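Local atomic coordinates of Rubredoxin\:oxygen oxidoreductase (PDB entry 1E5D), a protein that catalyses the four-electron reduction of one oxygen molecule to two water molecules, using a diiron centre and FMN. Residues D8-V13 and G133-T138; N36-E41 and G227-G232; E54-L59 and L88-E93; T185-M190 and V244-Q249. All coordinates share one frame; numbering follows the deposited sequence.

Contact 1 (D8-V13 and G133-T138)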
loop_
_atom_site.group_PDB
_atom_site.type_symbol
_atom_site.label_atom_id
_atom_site.label_comp_id
_atom_site.label_asym_id
_atom_site.label_seq_id
_atom_site.Cartn_x
_atom_site.Cartn_y
_atom_site.Cartn_z
ATOM N N ASP A 8 -2.629 -29.350 36.726
ATOM C CA ASP A 8 -1.880 -30.590 36.895
ATOM C C ASP A 8 -1.925 -31.417 35.621
ATOM O O ASP A 8 -3.009 -31.733 35.124
ATOM C CB ASP A 8 -2.442 -31.388 38.074
ATOM C CG ASP A 8 -2.429 -30.597 39.372
ATOM O OD1 ASP A 8 -1.329 -30.135 39.750
ATOM O OD2 ASP A 8 -3.493 -30.422 40.005
ATOM N N GLY A 9 -0.754 -31.746 35.083
ATOM C CA GLY A 9 -0.683 -32.525 33.860
ATOM C C GLY A 9 -0.905 -31.755 32.573
ATOM O O GLY A 9 -0.847 -32.365 31.502
ATOM N N PHE A 10 -1.155 -30.453 32.652
ATOM C CA PHE A 10 -1.335 -29.599 31.488
ATOM C C PHE A 10 -0.254 -28.522 31.449
ATOM O O PHE A 10 -0.134 -27.682 32.345
ATOM C CB PHE A 10 -2.689 -28.913 31.476
ATOM C CG PHE A 10 -3.904 -29.738 31.122
ATOM C CD1 PHE A 10 -4.396 -30.685 32.006
ATOM C CD2 PHE A 10 -4.551 -29.560 29.912
ATOM C CE1 PHE A 10 -5.509 -31.437 31.686
ATOM C CE2 PHE A 10 -5.669 -30.303 29.586
ATOM C CZ PHE A 10 -6.153 -31.242 30.476
ATOM N N HIS A 11 0.570 -28.519 30.398
ATOM C CA HIS A 11 1.574 -27.456 30.360
ATOM C C HIS A 11 1.559 -26.703 29.034
ATOM O O HIS A 11 1.358 -27.269 27.962
ATOM C CB HIS A 11 2.979 -28.009 30.597
ATOM C CG HIS A 11 3.066 -28.923 31.781
ATOM N ND1 HIS A 11 3.675 -28.551 32.961
ATOM C CD2 HIS A 11 2.617 -30.188 31.956
ATOM C CE1 HIS A 11 3.597 -29.552 33.817
ATOM N NE2 HIS A 11 2.965 -30.551 33.230
ATOM N N LEU A 12 1.795 -25.412 29.182
ATOM C CA LEU A 12 1.986 -24.469 28.093
ATOM C C LEU A 12 3.437 -24.527 27.631
ATOM O O LEU A 12 4.354 -24.219 28.400
ATOM C CB LEU A 12 1.601 -23.079 28.572
ATOM C CG LEU A 12 1.794 -21.846 27.698
ATOM C CD1 LEU A 12 3.181 -21.256 27.910
ATOM C CD2 LEU A 12 1.565 -22.146 26.226
ATOM N N VAL A 13 3.668 -24.912 26.379
ATOM C CA VAL A 13 5.035 -24.855 25.856
ATOM C C VAL A 13 5.049 -24.031 24.572
ATOM O O VAL A 13 4.004 -23.800 23.959
ATOM C CB VAL A 13 5.622 -26.247 25.574
ATOM C CG1 VAL A 13 5.948 -26.965 26.874
ATOM C CG2 VAL A 13 4.658 -27.083 24.745
ATOM N N GLY A 133 -6.128 -41.817 28.184
ATOM C CA GLY A 133 -5.900 -42.595 29.380
ATOM C C GLY A 133 -6.899 -42.193 30.453
ATOM O O GLY A 133 -8.099 -42.453 30.343
ATOM N N LYS A 134 -6.417 -41.523 31.500
ATOM C CA LYS A 134 -7.347 -41.021 32.513
ATOM C C LYS A 134 -8.215 -39.915 31.932
ATOM O O LYS A 134 -9.407 -39.798 32.234
ATOM C CB LYS A 134 -6.582 -40.548 33.751
ATOM C CG LYS A 134 -6.770 -39.075 34.060
ATOM C CD LYS A 134 -5.830 -38.582 35.145
ATOM C CE LYS A 134 -6.583 -37.905 36.277
ATOM N NZ LYS A 134 -7.065 -36.542 35.918
ATOM N N ARG A 135 -7.660 -39.054 31.070
ATOM C CA ARG A 135 -8.516 -37.989 30.534
ATOM C C ARG A 135 -9.130 -38.405 29.213
ATOM O O ARG A 135 -8.636 -39.314 28.550
ATOM C CB ARG A 135 -7.721 -36.690 30.368
ATOM C CG ARG A 135 -7.397 -36.043 31.703
ATOM C CD ARG A 135 -6.378 -34.930 31.619
ATOM N NE ARG A 135 -5.090 -35.285 32.219
ATOM C CZ ARG A 135 -4.647 -34.730 33.343
ATOM N NH1 ARG A 135 -5.406 -33.822 33.947
ATOM N NH2 ARG A 135 -3.479 -35.059 33.873
ATOM N N THR A 136 -10.205 -37.731 28.812
ATOM C CA THR A 136 -10.721 -37.955 27.454
ATOM C C THR A 136 -11.036 -36.614 26.798
ATOM O O THR A 136 -11.742 -35.759 27.334
ATOM C CB THR A 136 -11.915 -38.923 27.453
ATOM O OG1 THR A 136 -13.053 -38.335 26.817
ATOM C CG2 THR A 136 -12.335 -39.261 28.880
ATOM N N VAL A 137 -10.480 -36.393 25.607
ATOM C CA VAL A 137 -10.649 -35.103 24.941
ATOM C C VAL A 137 -11.716 -35.181 23.864
ATOM O O VAL A 137 -11.920 -36.230 23.248
ATOM C CB VAL A 137 -9.314 -34.615 24.345
ATOM C CG1 VAL A 137 -8.739 -35.649 23.392
ATOM C CG2 VAL A 137 -9.506 -33.278 23.648
ATOM N N THR A 138 -12.410 -34.069 23.628
ATOM C CA THR A 138 -13.452 -34.054 22.600
ATOM C C THR A 138 -13.169 -33.021 21.518
ATOM O O THR A 138 -12.786 -31.884 21.802
ATOM C CB THR A 138 -14.822 -33.788 23.245
ATOM O OG1 THR A 138 -15.104 -34.866 24.148
ATOM C CG2 THR A 138 -15.915 -33.769 22.192
#
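F10 and R135 meet because both put CG anti to the carbonyl carbon, beside the backbone N, and because the arginine chain bends at chi3 (-110°). The two side chains then slide past each other in opposite directions, and the guanidinium ends beside the phenyl edge. Their planes stand 89° apart: F10 CD1 lies over one face of the guanidinium, while R135 NH1 lies near the ring plane, 3.3 Å from F10 CE1. The guanidinium meets the ring at its edge, so this is not a cation-pi stack. The aliphatic part also takes part, R135 CD lying 3.6 Å from F10 CE1. A weak, bent hydrogen bond joins R135 NH1 to D8 O at 3.4 Å, with an N-H...O angle of 128°. G9, whose CA is 3.8 Å from R135 NH2, lets the guanidinium come close to the backbone. The firmer polar partners lie outside: E158 forms a salt bridge with NH1, and E41 O accepts a hydrogen bond from NH2, so NH1 and NH2 each have a partner beyond the contact. F155 of strand 151-155 packs edge-to-face on the F10 ring, and V40 of strand 33-40 also touches F10. The contact joins the start of strand 10-17, in the seven-stranded sheet, to the loop leading into strand 136-141 of the six-stranded one.

Contact 2 (N36-E41 and G227-G232)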
loop_
_atom_site.group_PDB
_atom_site.type_symbol
_atom_site.label_atom_id
_atom_site.label_comp_id
_atom_site.label_asym_id
_atom_site.label_seq_id
_atom_site.Cartn_x
_atom_site.Cartn_y
_atom_site.Cartn_z
ATOM N N ASN A 36 1.893 -20.853 21.046
ATOM C CA ASN A 36 1.430 -21.676 22.145
ATOM C C ASN A 36 1.105 -23.091 21.690
ATOM O O ASN A 36 0.344 -23.315 20.761
ATOM C CB ASN A 36 0.188 -21.059 22.799
ATOM C CG ASN A 36 0.456 -19.673 23.354
ATOM O OD1 ASN A 36 1.599 -19.308 23.611
ATOM N ND2 ASN A 36 -0.604 -18.893 23.543
ATOM N N ALA A 37 1.708 -24.041 22.384
ATOM C CA ALA A 37 1.403 -25.456 22.245
ATOM C C ALA A 37 1.108 -25.973 23.651
ATOM O O ALA A 37 1.559 -25.381 24.638
ATOM C CB ALA A 37 2.522 -26.220 21.577
ATOM N N TYR A 38 0.330 -27.049 23.729
ATOM C CA TYR A 38 -0.035 -27.557 25.051
ATOM C C TYR A 38 0.269 -29.044 25.156
ATOM O O TYR A 38 -0.212 -29.867 24.379
ATOM C CB TYR A 38 -1.509 -27.244 25.347
ATOM C CG TYR A 38 -1.733 -25.743 25.301
ATOM C CD1 TYR A 38 -2.049 -25.136 24.091
ATOM C CD2 TYR A 38 -1.618 -24.944 26.428
ATOM C CE1 TYR A 38 -2.252 -23.773 24.018
ATOM C CE2 TYR A 38 -1.822 -23.573 26.360
ATOM C CZ TYR A 38 -2.137 -22.998 25.151
ATOM O OH TYR A 38 -2.349 -21.645 25.040
ATOM N N LEU A 39 1.099 -29.336 26.146
ATOM C CA LEU A 39 1.492 -30.677 26.531
ATOM C C LEU A 39 0.553 -31.226 27.603
ATOM O O LEU A 39 0.450 -30.649 28.689
ATOM C CB LEU A 39 2.928 -30.656 27.056
ATOM C CG LEU A 39 3.518 -32.019 27.406
ATOM C CD1 LEU A 39 3.621 -32.872 26.150
ATOM C CD2 LEU A 39 4.868 -31.867 28.089
ATOM N N VAL A 40 -0.131 -32.321 27.301
ATOM C CA VAL A 40 -1.017 -32.956 28.269
ATOM C C VAL A 40 -0.494 -34.330 28.687
ATOM O O VAL A 40 -0.416 -35.266 27.887
ATOM C CB VAL A 40 -2.447 -33.106 27.718
ATOM C CG1 VAL A 40 -3.333 -33.776 28.757
ATOM C CG2 VAL A 40 -3.001 -31.754 27.307
ATOM N N GLU A 41 -0.129 -34.432 29.965
ATOM C CA GLU A 41 0.359 -35.685 30.521
ATOM C C GLU A 41 -0.776 -36.640 30.881
ATOM O O GLU A 41 -1.516 -36.344 31.818
ATOM C CB GLU A 41 1.195 -35.410 31.769
ATOM C CG GLU A 41 2.612 -34.962 31.424
ATOM C CD GLU A 41 3.447 -34.727 32.666
ATOM O OE1 GLU A 41 3.011 -33.952 33.546
ATOM O OE2 GLU A 41 4.540 -35.325 32.754
ATOM N N GLY A 227 -0.707 -15.562 22.443
ATOM C CA GLY A 227 -1.075 -14.671 23.532
ATOM C C GLY A 227 -1.315 -15.430 24.822
ATOM O O GLY A 227 -0.888 -16.579 24.972
ATOM N N VAL A 228 -2.004 -14.767 25.750
ATOM C CA VAL A 228 -2.165 -15.326 27.087
ATOM C C VAL A 228 -3.306 -16.332 27.149
ATOM O O VAL A 228 -4.193 -16.376 26.305
ATOM C CB VAL A 228 -2.407 -14.228 28.139
ATOM C CG1 VAL A 228 -1.192 -13.317 28.215
ATOM C CG2 VAL A 228 -3.662 -13.445 27.800
ATOM N N ILE A 229 -3.235 -17.147 28.195
ATOM C CA ILE A 229 -4.278 -18.127 28.461
ATOM C C ILE A 229 -5.411 -17.511 29.266
ATOM O O ILE A 229 -5.152 -16.749 30.203
ATOM C CB ILE A 229 -3.688 -19.326 29.223
ATOM C CG1 ILE A 229 -2.818 -20.218 28.330
ATOM C CG2 ILE A 229 -4.785 -20.124 29.905
ATOM C CD1 ILE A 229 -1.685 -20.884 29.082
ATOM N N PHE A 230 -6.653 -17.823 28.913
ATOM C CA PHE A 230 -7.789 -17.331 29.694
ATOM C C PHE A 230 -8.007 -18.236 30.899
ATOM O O PHE A 230 -8.420 -19.389 30.746
ATOM C CB PHE A 230 -9.050 -17.245 28.831
ATOM C CG PHE A 230 -8.947 -16.135 27.790
ATOM C CD1 PHE A 230 -9.271 -14.833 28.125
ATOM C CD2 PHE A 230 -8.519 -16.418 26.505
ATOM C CE1 PHE A 230 -9.162 -13.817 27.193
ATOM C CE2 PHE A 230 -8.405 -15.405 25.571
ATOM C CZ PHE A 230 -8.722 -14.106 25.916
ATOM N N ARG A 231 -7.711 -17.695 32.076
ATOM C CA ARG A 231 -7.750 -18.489 33.304
ATOM C C ARG A 231 -8.896 -18.074 34.211
ATOM O O ARG A 231 -8.929 -16.976 34.755
ATOM C CB ARG A 231 -6.416 -18.347 34.023
ATOM C CG ARG A 231 -6.243 -19.115 35.322
ATOM C CD ARG A 231 -5.433 -18.262 36.279
ATOM N NE ARG A 231 -4.051 -18.680 36.448
ATOM C CZ ARG A 231 -3.048 -17.856 36.718
ATOM N NH1 ARG A 231 -3.259 -16.554 36.848
ATOM N NH2 ARG A 231 -1.813 -18.315 36.865
ATOM N N GLY A 232 -9.855 -18.976 34.373
ATOM C CA GLY A 232 -11.028 -18.721 35.181
ATOM C C GLY A 232 -12.280 -18.556 34.340
ATOM O O GLY A 232 -12.258 -17.924 33.281
#
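N36 ND2 is gripped by two backbone carbonyls, G227 O across the contact and P224 O just before that segment. The bond to G227 O is 2.7 Å long with an N-H...O angle of 155°, and the acceptor lies close to the asparagine amide plane. The donor meets the carbonyl at a C=O...N angle of 139°, tilted 25° from the carbonyl plane. N36 OD1 is hydrogen-bonded to T34 OG1, which also bonds G227 N. With both its oxygen and its nitrogen engaged, the amide should have little freedom to flip. N36 and Y38 both hold CG beside the backbone N, anti to the carbonyl carbon, which carries amide and phenol to the other segment. Y38 and I229 come from opposite directions. I229 CD1 sits in the ring plane at the phenol edge, 3.8 Å from Y38 CE2, and I229 CG1 lies 3.6 Å from Y38 OH. That hydroxyl finds its strongest partner in P224 O, so this one carbonyl receives both tyrosine and asparagine. All four touching residues are buried, and the named side-chain polar atoms are paired with main-chain carbonyls or T34 OG1. Strand 33-40 belongs to one sheet, while G227 follows strand 221-224 of the other and the iron-binding H226. Such a link between two sheets, beside a metal-ligand loop, belongs to the alpha-beta/beta-alpha sandwich of the metallo-beta-lactamase fold.

Contact 3 (E54-L59 and L88-E93)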
loop_
_atom_site.group_PDB
_atom_site.type_symbol
_atom_site.label_atom_id
_atom_site.label_comp_id
_atom_site.label_asym_id
_atom_site.label_seq_id
_atom_site.Cartn_x
_atom_site.Cartn_y
_atom_site.Cartn_z
ATOM N N GLU A 54 10.880 -22.034 13.157
ATOM C CA GLU A 54 12.109 -21.468 13.697
ATOM C C GLU A 54 12.164 -21.593 15.219
ATOM O O GLU A 54 13.201 -21.288 15.811
ATOM C CB GLU A 54 12.306 -19.999 13.310
ATOM C CG GLU A 54 11.088 -19.303 12.739
ATOM C CD GLU A 54 10.796 -19.687 11.300
ATOM O OE1 GLU A 54 11.447 -19.153 10.381
ATOM O OE2 GLU A 54 9.907 -20.539 11.083
ATOM N N TYR A 55 11.067 -22.033 15.821
ATOM C CA TYR A 55 11.044 -22.159 17.273
ATOM C C TYR A 55 10.921 -23.608 17.726
ATOM O O TYR A 55 10.655 -23.833 18.907
ATOM C CB TYR A 55 9.897 -21.334 17.861
ATOM C CG TYR A 55 10.140 -19.844 17.791
ATOM C CD1 TYR A 55 11.255 -19.267 18.386
ATOM C CD2 TYR A 55 9.244 -19.016 17.127
ATOM C CE1 TYR A 55 11.464 -17.901 18.314
ATOM C CE2 TYR A 55 9.448 -17.647 17.052
ATOM C CZ TYR A 55 10.561 -17.100 17.647
ATOM O OH TYR A 55 10.768 -15.745 17.579
ATOM N N LYS A 56 11.110 -24.561 16.825
ATOM C CA LYS A 56 11.060 -25.977 17.190
ATOM C C LYS A 56 11.957 -26.248 18.389
ATOM O O LYS A 56 11.597 -26.951 19.333
ATOM C CB LYS A 56 11.459 -26.844 16.001
ATOM C CG LYS A 56 12.876 -26.572 15.520
ATOM C CD LYS A 56 13.368 -27.660 14.583
ATOM C CE LYS A 56 13.063 -27.315 13.131
ATOM N NZ LYS A 56 11.801 -27.958 12.673
ATOM N N GLY A 57 13.149 -25.660 18.404
ATOM C CA GLY A 57 14.042 -25.831 19.538
ATOM C C GLY A 57 13.452 -25.370 20.851
ATOM O O GLY A 57 13.461 -26.108 21.839
ATOM N N GLU A 58 12.928 -24.139 20.906
ATOM C CA GLU A 58 12.354 -23.697 22.174
ATOM C C GLU A 58 11.200 -24.609 22.574
ATOM O O GLU A 58 10.967 -24.842 23.755
ATOM C CB GLU A 58 11.845 -22.264 22.100
ATOM C CG GLU A 58 12.881 -21.228 21.714
ATOM C CD GLU A 58 12.594 -19.886 22.366
ATOM O OE1 GLU A 58 11.500 -19.739 22.953
ATOM O OE2 GLU A 58 13.471 -18.999 22.275
ATOM N N LEU A 59 10.477 -25.113 21.578
ATOM C CA LEU A 59 9.349 -25.989 21.887
ATOM C C LEU A 59 9.855 -27.282 22.511
ATOM O O LEU A 59 9.373 -27.710 23.558
ATOM C CB LEU A 59 8.511 -26.264 20.639
ATOM C CG LEU A 59 7.407 -27.311 20.748
ATOM C CD1 LEU A 59 6.361 -26.910 21.781
ATOM C CD2 LEU A 59 6.745 -27.539 19.399
ATOM N N LEU A 88 5.859 -29.455 12.807
ATOM C CA LEU A 88 5.292 -30.805 12.736
ATOM C C LEU A 88 6.338 -31.786 12.222
ATOM O O LEU A 88 6.582 -32.779 12.919
ATOM C CB LEU A 88 4.022 -30.819 11.900
ATOM C CG LEU A 88 3.325 -32.157 11.685
ATOM C CD1 LEU A 88 3.242 -32.949 12.974
ATOM C CD2 LEU A 88 1.926 -31.956 11.104
ATOM N N PRO A 89 6.983 -31.557 11.089
ATOM C CA PRO A 89 8.047 -32.471 10.642
ATOM C C PRO A 89 9.103 -32.719 11.710
ATOM O O PRO A 89 9.474 -33.868 11.962
ATOM C CB PRO A 89 8.693 -31.732 9.466
ATOM C CG PRO A 89 7.613 -30.846 8.949
ATOM C CD PRO A 89 6.787 -30.451 10.138
ATOM N N ALA A 90 9.615 -31.679 12.358
ATOM C CA ALA A 90 10.621 -31.912 13.396
ATOM C C ALA A 90 10.054 -32.740 14.541
ATOM O O ALA A 90 10.752 -33.545 15.155
ATOM C CB ALA A 90 11.169 -30.600 13.946
ATOM N N LEU A 91 8.774 -32.536 14.857
ATOM C CA LEU A 91 8.211 -33.234 16.007
ATOM C C LEU A 91 7.982 -34.709 15.700
ATOM O O LEU A 91 8.200 -35.580 16.541
ATOM C CB LEU A 91 6.904 -32.585 16.430
ATOM C CG LEU A 91 6.947 -31.444 17.438
ATOM C CD1 LEU A 91 5.518 -30.962 17.661
ATOM C CD2 LEU A 91 7.592 -31.843 18.750
ATOM N N ILE A 92 7.526 -34.990 14.482
ATOM C CA ILE A 92 7.360 -36.375 14.079
ATOM C C ILE A 92 8.684 -37.113 14.252
ATOM O O ILE A 92 8.735 -38.263 14.668
ATOM C CB ILE A 92 6.921 -36.489 12.617
ATOM C CG1 ILE A 92 5.441 -36.168 12.424
ATOM C CG2 ILE A 92 7.268 -37.861 12.056
ATOM C CD1 ILE A 92 5.204 -35.338 11.189
ATOM N N GLU A 93 9.732 -36.372 13.921
ATOM C CA GLU A 93 11.101 -36.850 14.033
ATOM C C GLU A 93 11.503 -37.100 15.482
ATOM O O GLU A 93 11.984 -38.186 15.822
ATOM C CB GLU A 93 12.045 -35.841 13.377
ATOM C CG GLU A 93 13.432 -35.782 13.987
ATOM C CD GLU A 93 14.518 -36.074 12.966
ATOM O OE1 GLU A 93 14.466 -35.492 11.863
ATOM O OE2 GLU A 93 15.410 -36.890 13.285
#
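K56 and A90 make the nearest backbone approach, 7.1 Å from CA to CA, where the first turns of helices 56-64 and 88-95 lie beside each other. Y55 is the N-cap of the former, and its carbonyl oxygen receives the first-turn bond from L59 N (3.0 Å); in the other helix I92 N bonds L88 O. The lysine starts from a crowded position, CG lying between the backbone N and the carbonyl carbon (chi1 61°). Two later bends, at chi3 (91°) and chi4 (-96°), fold the chain over the methyl of A90. K56 CD is 3.7 Å from A90 CB and K56 CE is 3.9 Å from it. The still closer approach modelled for NZ is too short for a sound contact, and its exact position is doubtful. The lysine also touches A87, just ahead of the second helix. Deeper in, L59 and L91 cross at about a right angle, and L59 CD2 meets L91 CD1 at 4.0 Å. The two methyls of L59 divide the work: CD2 faces the neighbouring helix, while CD1 packs on V13 and A37 of the sheet beneath. L91 has its own further neighbour in T50. The pair therefore extends the helix-sheet core of this lactamase-fold domain into the seam between its helices. Chemically, adhesion across this pair of segments rests on methyl and methylene contacts, to which the lysine contributes its aliphatic length, whatever the exact place of its ammonium.

Contact 4 (T185-M190 and V244-Q249)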
loop_
_atom_site.group_PDB
_atom_site.type_symbol
_atom_site.label_atom_id
_atom_site.label_comp_id
_atom_site.label_asym_id
_atom_site.label_seq_id
_atom_site.Cartn_x
_atom_site.Cartn_y
_atom_site.Cartn_z
ATOM N N THR A 185 -5.784 -3.647 28.029
ATOM C CA THR A 185 -4.736 -4.150 27.138
ATOM C C THR A 185 -5.207 -5.432 26.460
ATOM O O THR A 185 -5.158 -5.597 25.243
ATOM C CB THR A 185 -3.422 -4.412 27.889
ATOM O OG1 THR A 185 -2.979 -3.202 28.518
ATOM C CG2 THR A 185 -2.329 -4.824 26.911
ATOM N N LEU A 186 -5.680 -6.342 27.303
ATOM C CA LEU A 186 -6.126 -7.638 26.818
ATOM C C LEU A 186 -7.223 -7.490 25.776
ATOM O O LEU A 186 -7.215 -8.187 24.761
ATOM C CB LEU A 186 -6.616 -8.501 27.984
ATOM C CG LEU A 186 -7.283 -9.821 27.594
ATOM C CD1 LEU A 186 -6.336 -10.631 26.718
ATOM C CD2 LEU A 186 -7.713 -10.588 28.829
ATOM N N GLU A 187 -8.166 -6.591 26.050
ATOM C CA GLU A 187 -9.320 -6.448 25.168
ATOM C C GLU A 187 -8.927 -5.850 23.821
ATOM O O GLU A 187 -9.370 -6.329 22.774
ATOM C CB GLU A 187 -10.407 -5.592 25.817
ATOM C CG GLU A 187 -11.799 -5.827 25.235
ATOM C CD GLU A 187 -12.074 -4.937 24.033
ATOM O OE1 GLU A 187 -11.579 -3.788 24.082
ATOM O OE2 GLU A 187 -12.724 -5.392 23.071
ATOM N N ARG A 188 -8.136 -4.787 23.859
ATOM C CA ARG A 188 -7.738 -4.123 22.617
ATOM C C ARG A 188 -7.045 -5.116 21.701
ATOM O O ARG A 188 -7.271 -5.169 20.496
ATOM C CB ARG A 188 -6.845 -2.931 22.939
ATOM C CG ARG A 188 -6.259 -2.224 21.733
ATOM C CD ARG A 188 -7.310 -1.828 20.708
ATOM N NE ARG A 188 -6.735 -1.606 19.386
ATOM C CZ ARG A 188 -6.878 -0.535 18.624
ATOM N NH1 ARG A 188 -7.609 0.492 19.033
ATOM N NH2 ARG A 188 -6.287 -0.484 17.436
ATOM N N ALA A 189 -6.180 -5.950 22.277
ATOM C CA ALA A 189 -5.451 -6.923 21.464
ATOM C C ALA A 189 -6.367 -8.015 20.932
ATOM O O ALA A 189 -6.170 -8.581 19.854
ATOM C CB ALA A 189 -4.318 -7.529 22.279
ATOM N N MET A 190 -7.411 -8.338 21.701
ATOM C CA MET A 190 -8.325 -9.361 21.194
ATOM C C MET A 190 -9.062 -8.871 19.955
ATOM O O MET A 190 -9.216 -9.581 18.966
ATOM C CB MET A 190 -9.335 -9.741 22.265
ATOM C CG MET A 190 -8.727 -10.595 23.373
ATOM S SD MET A 190 -9.944 -10.745 24.705
ATOM C CE MET A 190 -11.226 -11.624 23.804
ATOM N N VAL A 244 -18.643 -12.741 20.477
ATOM C CA VAL A 244 -20.014 -12.507 20.031
ATOM C C VAL A 244 -20.191 -11.041 19.657
ATOM O O VAL A 244 -20.682 -10.687 18.598
ATOM C CB VAL A 244 -21.029 -12.905 21.115
ATOM C CG1 VAL A 244 -22.438 -12.498 20.703
ATOM C CG2 VAL A 244 -20.957 -14.397 21.388
ATOM N N GLU A 245 -19.773 -10.159 20.548
ATOM C CA GLU A 245 -19.770 -8.728 20.278
ATOM C C GLU A 245 -18.945 -8.391 19.043
ATOM O O GLU A 245 -19.371 -7.622 18.176
ATOM C CB GLU A 245 -19.218 -7.992 21.495
ATOM C CG GLU A 245 -19.155 -6.481 21.378
ATOM C CD GLU A 245 -18.637 -5.865 22.672
ATOM O OE1 GLU A 245 -18.805 -6.527 23.722
ATOM O OE2 GLU A 245 -18.080 -4.749 22.627
ATOM N N TYR A 246 -17.738 -8.954 18.943
ATOM C CA TYR A 246 -16.944 -8.676 17.750
ATOM C C TYR A 246 -17.699 -9.115 16.498
ATOM O O TYR A 246 -17.742 -8.365 15.526
ATOM C CB TYR A 246 -15.570 -9.362 17.785
ATOM C CG TYR A 246 -14.702 -8.920 18.943
ATOM C CD1 TYR A 246 -14.898 -7.661 19.506
ATOM C CD2 TYR A 246 -13.711 -9.732 19.477
ATOM C CE1 TYR A 246 -14.127 -7.219 20.564
ATOM C CE2 TYR A 246 -12.938 -9.294 20.539
ATOM C CZ TYR A 246 -13.151 -8.041 21.076
ATOM O OH TYR A 246 -12.402 -7.577 22.131
ATOM N N ALA A 247 -18.274 -10.313 16.515
ATOM C CA ALA A 247 -18.926 -10.827 15.316
ATOM C C ALA A 247 -20.201 -10.062 14.988
ATOM O O ALA A 247 -20.619 -10.024 13.825
ATOM C CB ALA A 247 -19.245 -12.310 15.472
ATOM N N GLU A 248 -20.829 -9.465 16.002
ATOM C CA GLU A 248 -22.107 -8.782 15.779
ATOM C C GLU A 248 -21.900 -7.426 15.116
ATOM O O GLU A 248 -22.776 -6.998 14.362
ATOM C CB GLU A 248 -22.905 -8.663 17.083
ATOM C CG GLU A 248 -24.041 -9.667 17.167
ATOM C CD GLU A 248 -24.580 -9.928 18.552
ATOM O OE1 GLU A 248 -24.220 -9.218 19.514
ATOM O OE2 GLU A 248 -25.394 -10.871 18.698
ATOM N N GLN A 249 -20.774 -6.772 15.364
ATOM C CA GLN A 249 -20.438 -5.568 14.604
ATOM C C GLN A 249 -21.537 -4.519 14.675
ATOM O O GLN A 249 -21.980 -3.900 13.711
ATOM C CB GLN A 249 -20.140 -5.966 13.150
ATOM C CG GLN A 249 -18.793 -6.674 13.009
ATOM C CD GLN A 249 -18.578 -7.229 11.615
ATOM O OE1 GLN A 249 -18.180 -6.490 10.713
ATOM N NE2 GLN A 249 -18.844 -8.512 11.407
#
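Y246 reaches E187 with CG anti to the carbonyl carbon (chi1 -61°), which sends the phenol across to helix 183-198. The glutamate answers with a bent chain: CG is anti to the backbone N, then a turn at chi2 (-88°) swings the carboxylate round to the hydroxyl. Y246 OH donates a hydrogen bond to E187 OE2; the modelled 2.4 Å is very short, so its exact length is doubtful. OE2 lies in the plane of the ring at its edge, 3.4 Å from Y246 CE1, and carboxylate and ring planes are 45° apart. Helix 233-248, which bears the tyrosine, follows strand 230-231 of the lactamase-like six-stranded sheet, and helix 183-198 packs beside it; Q249 then leaves the helical conformation with positive phi. M190 comes obliquely to the phenol, its CB 4.0 Å from Y246 CE2 and 3.8 Å from Y246 OH. Only CB touches the phenol; beyond it the chain turns off toward F238 and K242, with SD against F230. R191, one turn after E187, forms a salt bridge with the same OE2, so the carboxylate oxygen is shared between the phenol and a guanidinium. That positive neighbour would probably favour the charged carboxylate.

Overall arrangement
Contacts 1 and 2 engage the same two sheets: strands 10-17 and 33-40 are neighbours, joined by G9 O with E41 N and by H11 N with L39 O. Contact 2 is wholly buried, its N36 side chain about 9 Å from the diiron centre, and its amide is paired within the protein; contact 1, only partly buried, relies on an arginine and its charged partners. Contact 3, partly buried and almost entirely apolar, covers the same seven-stranded sheet with helices. Contact 4 is buried between helices yet holds a carboxylate-phenol pair. It meets contact 2 through F230 with M190, while contacts 1 and 3 stay clear of it, about 14 and 18 Å away between nearest atoms.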